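DegV domain-containing protein Cgl2349/cg2579 (Corynebacterium glutamicum, PDB 3EGL) binds long-chain fatty acids such as palmitate and may take part in lipid transport or fatty acid metabolism. Local coordinates at residues 92-97 / 123-127; 203-208 / 232-236. One frame throughout, in Å; residues are numbered along the deposited sequence.

Contact 1 of 2, residues 92-97 / 123-127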
ATOM      1  N   ASP A  92     -11.205 -15.203 -15.970  1.00 35.99           N
ATOM      2  CA  ASP A  92     -10.734 -13.840 -16.076  1.00 35.31           C
ATOM      3  C   ASP A  92     -11.782 -12.716 -15.998  1.00 33.59           C
ATOM      4  O   ASP A  92     -11.569 -11.635 -16.539  1.00 34.00           O
ATOM      5  CB  ASP A  92      -9.816 -13.674 -17.301  1.00 36.00           C
ATOM      6  CG  ASP A  92      -8.766 -12.535 -17.108  1.00 38.94           C
ATOM      7  OD1 ASP A  92      -8.237 -12.324 -15.949  1.00 38.64           O
ATOM      8  OD2 ASP A  92      -8.495 -11.857 -18.139  1.00 40.44           O
ATOM      9  N   SER A  93     -12.893 -12.940 -15.309  1.00 31.36           N
ATOM     10  CA  SER A  93     -13.798 -11.838 -14.986  1.00 29.61           C
ATOM     11  C   SER A  93     -13.180 -10.968 -13.916  1.00 28.00           C
ATOM     12  O   SER A  93     -13.396  -9.764 -13.898  1.00 27.12           O
ATOM     13  CB  SER A  93     -15.092 -12.380 -14.404  1.00 30.33           C
ATOM     14  OG  SER A  93     -15.772 -13.183 -15.355  1.00 34.18           O
ATOM     15  N   VAL A  94     -12.461 -11.609 -12.998  1.00 26.15           N
ATOM     16  CA  VAL A  94     -11.787 -10.941 -11.935  1.00 25.55           C
ATOM     17  C   VAL A  94     -10.294 -11.187 -12.059  1.00 26.51           C
ATOM     18  O   VAL A  94      -9.831 -12.351 -11.983  1.00 27.46           O
ATOM     19  CB  VAL A  94     -12.224 -11.449 -10.527  1.00 25.49           C
ATOM     20  CG1 VAL A  94     -11.433 -10.667  -9.425  1.00 22.44           C
ATOM     21  CG2 VAL A  94     -13.699 -11.277 -10.333  1.00 22.02           C
ATOM     22  N   ARG A  95      -9.536 -10.110 -12.233  1.00 24.95           N
ATOM     23  CA  ARG A  95      -8.117 -10.249 -12.277  1.00 24.78           C
ATOM     24  C   ARG A  95      -7.489  -9.753 -10.944  1.00 25.11           C
ATOM     25  O   ARG A  95      -7.608  -8.571 -10.598  1.00 25.30           O
ATOM     26  CB  ARG A  95      -7.606  -9.469 -13.453  1.00 23.99           C
ATOM     27  CG  ARG A  95      -6.102  -9.354 -13.493  1.00 25.39           C
ATOM     28  CD  ARG A  95      -5.457 -10.529 -14.168  1.00 24.03           C
ATOM     29  NE  ARG A  95      -5.966 -10.768 -15.527  1.00 25.88           N
ATOM     30  CZ  ARG A  95      -5.282 -10.520 -16.640  1.00 27.19           C
ATOM     31  NH1 ARG A  95      -4.052  -9.997 -16.560  1.00 27.22           N
ATOM     32  NH2 ARG A  95      -5.818 -10.806 -17.840  1.00 23.85           N
ATOM     33  N   VAL A  96      -6.845 -10.661 -10.208  1.00 24.47           N
ATOM     34  CA  VAL A  96      -6.173 -10.331  -8.941  1.00 24.34           C
ATOM     35  C   VAL A  96      -4.677  -9.983  -9.181  1.00 24.33           C
ATOM     36  O   VAL A  96      -3.902 -10.826  -9.585  1.00 23.55           O
ATOM     37  CB  VAL A  96      -6.244 -11.522  -7.923  1.00 24.06           C
ATOM     38  CG1 VAL A  96      -5.602 -11.125  -6.595  1.00 21.26           C
ATOM     39  CG2 VAL A  96      -7.660 -11.945  -7.711  1.00 22.64           C
ATOM     40  N   VAL A  97      -4.288  -8.749  -8.904  1.00 25.40           N
ATOM     41  CA  VAL A  97      -2.911  -8.333  -9.089  1.00 26.72           C
ATOM     42  C   VAL A  97      -2.132  -8.931  -7.918  1.00 27.83           C
ATOM     43  O   VAL A  97      -2.597  -8.848  -6.759  1.00 28.53           O
ATOM     44  CB  VAL A  97      -2.800  -6.783  -9.093  1.00 26.90           C
ATOM     45  CG1 VAL A  97      -1.317  -6.275  -9.253  1.00 26.53           C
ATOM     46  CG2 VAL A  97      -3.672  -6.199 -10.168  1.00 26.89           C
ATOM     47  N   LEU A 123      -9.420  -4.970 -19.399  1.00 23.71           N
ATOM     48  CA  LEU A 123      -8.902  -5.549 -18.160  1.00 23.92           C
ATOM     49  C   LEU A 123      -7.367  -5.825 -18.255  1.00 23.81           C
ATOM     50  O   LEU A 123      -6.599  -5.337 -17.405  1.00 24.66           O
ATOM     51  CB  LEU A 123      -9.693  -6.804 -17.751  1.00 22.84           C
ATOM     52  CG  LEU A 123      -9.408  -7.428 -16.374  1.00 23.83           C
ATOM     53  CD1 LEU A 123      -9.613  -6.438 -15.207  1.00 19.20           C
ATOM     54  CD2 LEU A 123     -10.314  -8.697 -16.156  1.00 21.97           C
ATOM     55  N   GLN A 124      -6.930  -6.577 -19.268  1.00 23.18           N
ATOM     56  CA  GLN A 124      -5.495  -6.842 -19.453  1.00 23.63           C
ATOM     57  C   GLN A 124      -4.677  -5.520 -19.398  1.00 23.56           C
ATOM     58  O   GLN A 124      -3.621  -5.460 -18.761  1.00 24.82           O
ATOM     59  CB  GLN A 124      -5.212  -7.583 -20.786  1.00 22.49           C
ATOM     60  CG  GLN A 124      -3.731  -7.850 -21.040  1.00 22.90           C
ATOM     61  CD  GLN A 124      -3.123  -8.776 -19.969  1.00 27.72           C
ATOM     62  OE1 GLN A 124      -3.733  -9.778 -19.592  1.00 27.73           O
ATOM     63  NE2 GLN A 124      -1.940  -8.421 -19.453  1.00 26.97           N
ATOM     64  N   GLU A 125      -5.180  -4.474 -20.050  1.00 23.01           N
ATOM     65  CA  GLU A 125      -4.472  -3.181 -20.125  1.00 23.08           C
ATOM     66  C   GLU A 125      -4.452  -2.436 -18.809  1.00 23.11           C
ATOM     67  O   GLU A 125      -3.421  -1.839 -18.468  1.00 23.19           O
ATOM     68  CB  GLU A 125      -5.049  -2.294 -21.226  1.00 23.17           C
ATOM     69  CG  GLU A 125      -4.818  -2.868 -22.647  1.00 23.45           C
ATOM     70  CD  GLU A 125      -5.669  -2.180 -23.745  1.00 25.02           C
ATOM     71  OE1 GLU A 125      -6.764  -1.643 -23.484  1.00 26.81           O
ATOM     72  OE2 GLU A 125      -5.236  -2.188 -24.897  1.00 28.62           O
ATOM     73  N   CYS A 126      -5.563  -2.482 -18.057  1.00 21.77           N
ATOM     74  CA  CYS A 126      -5.553  -1.894 -16.738  1.00 22.56           C
ATOM     75  C   CYS A 126      -4.612  -2.708 -15.868  1.00 22.60           C
ATOM     76  O   CYS A 126      -3.858  -2.145 -15.072  1.00 21.91           O
ATOM     77  CB  CYS A 126      -6.947  -1.846 -16.129  1.00 22.51           C
ATOM     78  SG  CYS A 126      -8.075  -0.806 -17.084  1.00 26.85           S
ATOM     79  N   TYR A 127      -4.633  -4.034 -16.051  1.00 22.86           N
ATOM     80  CA  TYR A 127      -3.717  -4.919 -15.319  1.00 22.99           C
ATOM     81  C   TYR A 127      -2.258  -4.487 -15.559  1.00 23.51           C
ATOM     82  O   TYR A 127      -1.495  -4.270 -14.608  1.00 24.19           O
ATOM     83  CB  TYR A 127      -3.914  -6.397 -15.738  1.00 22.49           C
ATOM     84  CG  TYR A 127      -2.884  -7.299 -15.131  1.00 19.95           C
ATOM     85  CD1 TYR A 127      -3.046  -7.780 -13.820  1.00 22.18           C
ATOM     86  CD2 TYR A 127      -1.725  -7.653 -15.848  1.00 19.76           C
ATOM     87  CE1 TYR A 127      -2.067  -8.608 -13.208  1.00 20.45           C
ATOM     88  CE2 TYR A 127      -0.742  -8.464 -15.276  1.00 20.97           C
ATOM     89  CZ  TYR A 127      -0.926  -8.943 -13.931  1.00 21.99           C
ATOM     90  OH  TYR A 127       0.033  -9.757 -13.339  1.00 23.37           O
TER
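Arg95 leaves strand 94-97 toward the start of helix 123-133 and meets three of its residues in turn. CB rests on the isobutyl group of Leu123, 3.9 Å from CD2. With CG anti to the backbone N (chi1 171°), the chain starts straight and then bends at chi2 and chi3 on its way past Tyr127: CG lies 3.5 Å from Tyr127 CD1, and CD is close to the same CD1 and to CE1. NE turns back to its own segment, donating to the syn lone pair of Asp92 OD1 at 2.8 Å, while NH2 reaches Asp92 OD2, a side-on salt bridge that fixes the rotation of the guanidinium. The strand is the outermost of the parallel part of the N-terminal sheet, hydrogen-bonded to strand 66-69, and helix 123-133 packs over one face of this alpha/beta layer; within residues 123-127 its axis runs nearly parallel to that of strand 94-97, 11° apart. Leu67 of the inner strand touches Arg95, Val97 and Leu123 alike. At the tip, NH2 and NH1 both donate to Gln124 OE1, at 2.9 Å and 3.1 Å, in the guanidinium plane but from one face of the amide, the two planes being 50° apart. NH1 also stands over a face of the Tyr127 ring, toward its rim, and CZ lies 4.7 Å from the ring centroid in a cation-pi contact. Farther along the strand, Val97 CG2 meets Tyr127 CD1 at 4.0 Å, and at the other end Leu123 CD2 sits against Asp92 O.

Contact 2 of 2, residues 203-208 / 232-236; sequences ADGEPV and LPEGS
The Pro233 ring fits against the turn 203-206 in apolar and van der Waals packing. Its CG touches Glu206 O at 3.1 Å and the carbonyl carbon of Gly205, while CD meets Ala203 CB at 3.8 Å. Pro207 lies alongside, its CB 3.6 Å from Gly235 O. Deeper in, Val208 and Leu232 cross at about a right angle, with Val208 CG2 4.0 Å from Leu232 CG. Both segments are helix-to-strand loops of the alpha/beta fold. Residues 203-208 lead from helix 196-203 into strand 209-215, which helix 224-231 joins to its parallel neighbour, strand 237-242, in a beta-alpha-beta crossover; the loop 232-236 links that helix to the second strand. The two loops thus enter the sheet side by side, and Val208 pairs through its backbone with Ser237. The polar bond across the contact ends on the Ser236 hydroxyl. OG accepts from Val208 N at 2.8 Å, nearly straight at 162°, and within its own loop donates to Pro233 O at 2.9 Å, in the carbonyl plane. The torsion that sets OG beside the backbone N of Ser236 (chi1 -73°) turns it to both partners, so one hydroxyl links the residue just before strand 209-215 to the 232-236 loop. Within 203-208, a type I' turn is closed by Glu206 N to Ala203 O, with Asp204 and Gly205 both at positive phi.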
ATOM      1  N   ALA A 203      15.572   8.082  -6.980  1.00 31.46           N
ATOM      2  CA  ALA A 203      15.016   9.002  -7.964  1.00 31.81           C
ATOM      3  C   ALA A 203      15.905   9.100  -9.217  1.00 32.72           C
ATOM      4  O   ALA A 203      15.411   9.156 -10.346  1.00 32.04           O
ATOM      5  CB  ALA A 203      14.872  10.369  -7.335  1.00 32.02           C
ATOM      6  N   ASP A 204      17.219   9.155  -8.977  1.00 34.08           N
ATOM      7  CA  ASP A 204      18.240   9.184 -10.020  1.00 35.53           C
ATOM      8  C   ASP A 204      18.035  10.387 -10.982  1.00 35.49           C
ATOM      9  O   ASP A 204      18.037  10.242 -12.220  1.00 35.29           O
ATOM     10  CB  ASP A 204      18.271   7.824 -10.747  1.00 35.93           C
ATOM     11  CG  ASP A 204      19.515   7.637 -11.587  1.00 38.83           C
ATOM     12  OD1 ASP A 204      20.639   7.862 -11.064  1.00 41.15           O
ATOM     13  OD2 ASP A 204      19.372   7.270 -12.778  1.00 41.88           O
ATOM     14  N   GLY A 205      17.810  11.565 -10.386  1.00 35.34           N
ATOM     15  CA  GLY A 205      17.626  12.803 -11.135  1.00 34.98           C
ATOM     16  C   GLY A 205      16.288  12.989 -11.824  1.00 35.26           C
ATOM     17  O   GLY A 205      16.083  13.980 -12.526  1.00 35.59           O
ATOM     18  N   GLU A 206      15.368  12.057 -11.632  1.00 35.28           N
ATOM     19  CA  GLU A 206      14.054  12.157 -12.263  1.00 35.52           C
ATOM     20  C   GLU A 206      12.980  12.445 -11.222  1.00 34.30           C
ATOM     21  O   GLU A 206      13.070  11.943 -10.123  1.00 34.04           O
ATOM     22  CB  GLU A 206      13.717  10.857 -12.968  1.00 35.93           C
ATOM     23  CG  GLU A 206      14.807  10.394 -13.859  1.00 39.24           C
ATOM     24  CD  GLU A 206      14.543  10.747 -15.283  1.00 44.00           C
ATOM     25  OE1 GLU A 206      14.582  11.948 -15.635  1.00 46.10           O
ATOM     26  OE2 GLU A 206      14.283   9.802 -16.052  1.00 47.28           O
ATOM     27  N   PRO A 207      11.970  13.268 -11.584  1.00 33.92           N
ATOM     28  CA  PRO A 207      10.808  13.564 -10.743  1.00 32.91           C
ATOM     29  C   PRO A 207      10.127  12.294 -10.261  1.00 31.97           C
ATOM     30  O   PRO A 207      10.082  11.304 -10.963  1.00 31.47           O
ATOM     31  CB  PRO A 207       9.871  14.310 -11.695  1.00 33.16           C
ATOM     32  CG  PRO A 207      10.440  14.053 -13.091  1.00 33.84           C
ATOM     33  CD  PRO A 207      11.897  14.004 -12.859  1.00 33.01           C
ATOM     34  N   VAL A 208       9.605  12.355  -9.052  1.00 30.97           N
ATOM     35  CA  VAL A 208       9.060  11.220  -8.377  1.00 30.16           C
ATOM     36  C   VAL A 208       7.635  11.571  -7.994  1.00 29.71           C
ATOM     37  O   VAL A 208       7.312  12.722  -7.736  1.00 30.31           O
ATOM     38  CB  VAL A 208       9.834  10.982  -7.058  1.00 30.59           C
ATOM     39  CG1 VAL A 208       9.420   9.652  -6.415  1.00 31.33           C
ATOM     40  CG2 VAL A 208      11.346  11.010  -7.298  1.00 29.87           C
ATOM     41  N   LEU A 232      14.375  16.130  -3.636  1.00 30.13           N
ATOM     42  CA  LEU A 232      13.974  15.352  -4.796  1.00 30.03           C
ATOM     43  C   LEU A 232      13.982  16.206  -6.043  1.00 30.36           C
ATOM     44  O   LEU A 232      13.782  17.414  -5.933  1.00 30.77           O
ATOM     45  CB  LEU A 232      12.586  14.735  -4.560  1.00 29.57           C
ATOM     46  CG  LEU A 232      12.584  13.238  -4.217  1.00 29.44           C
ATOM     47  CD1 LEU A 232      13.858  12.787  -3.511  1.00 29.12           C
ATOM     48  CD2 LEU A 232      11.370  12.875  -3.399  1.00 28.56           C
ATOM     49  N   PRO A 233      14.163  15.588  -7.241  1.00 30.53           N
ATOM     50  CA  PRO A 233      14.255  16.409  -8.467  1.00 30.38           C
ATOM     51  C   PRO A 233      13.015  17.257  -8.702  1.00 31.13           C
ATOM     52  O   PRO A 233      11.906  16.855  -8.344  1.00 31.82           O
ATOM     53  CB  PRO A 233      14.408  15.369  -9.579  1.00 29.72           C
ATOM     54  CG  PRO A 233      14.942  14.170  -8.916  1.00 29.12           C
ATOM     55  CD  PRO A 233      14.313  14.152  -7.553  1.00 29.94           C
ATOM     56  N   GLU A 234      13.214  18.436  -9.278  1.00 31.99           N
ATOM     57  CA  GLU A 234      12.145  19.381  -9.550  1.00 32.67           C
ATOM     58  C   GLU A 234      11.035  18.731 -10.340  1.00 32.22           C
ATOM     59  O   GLU A 234      11.298  17.900 -11.204  1.00 32.03           O
ATOM     60  CB  GLU A 234      12.676  20.565 -10.353  1.00 32.98           C
ATOM     61  CG  GLU A 234      13.423  21.583  -9.534  1.00 37.04           C
ATOM     62  CD  GLU A 234      14.156  22.585 -10.420  1.00 43.44           C
ATOM     63  OE1 GLU A 234      13.574  23.040 -11.447  1.00 45.45           O
ATOM     64  OE2 GLU A 234      15.318  22.911 -10.089  1.00 45.61           O
ATOM     65  N   GLY A 235       9.803  19.151 -10.057  1.00 31.93           N
ATOM     66  CA  GLY A 235       8.613  18.600 -10.696  1.00 31.44           C
ATOM     67  C   GLY A 235       8.075  17.337 -10.040  1.00 31.24           C
ATOM     68  O   GLY A 235       7.285  16.640 -10.640  1.00 31.62           O
ATOM     69  N   SER A 236       8.529  17.018  -8.829  1.00 31.24           N
ATOM     70  CA  SER A 236       8.000  15.859  -8.088  1.00 31.02           C
ATOM     71  C   SER A 236       6.679  16.233  -7.424  1.00 31.67           C
ATOM     72  O   SER A 236       6.473  17.381  -7.082  1.00 32.44           O
ATOM     73  CB  SER A 236       9.003  15.406  -7.036  1.00 30.46           C
ATOM     74  OG  SER A 236      10.103  14.752  -7.638  1.00 27.96           O
TER

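Contact 1 belongs to the surface of the sheet that ends in strand 94-97, and contact 2 is partly buried at one end of the other sheet, in the loops that lead into strands 209-215 and 237-242; their centres are about 30 Å apart and they share no element. The first joins a strand to a helix packed on its face, through charge, amide and aromatic groups around a single arginine. The second joins two loops at the same end of adjacent parallel strands, where proline and aliphatic packing prevails and one hydroxyl supplies the hydrogen bond. Both lie away from the palmitate-binding residues Thr42 and Ser76.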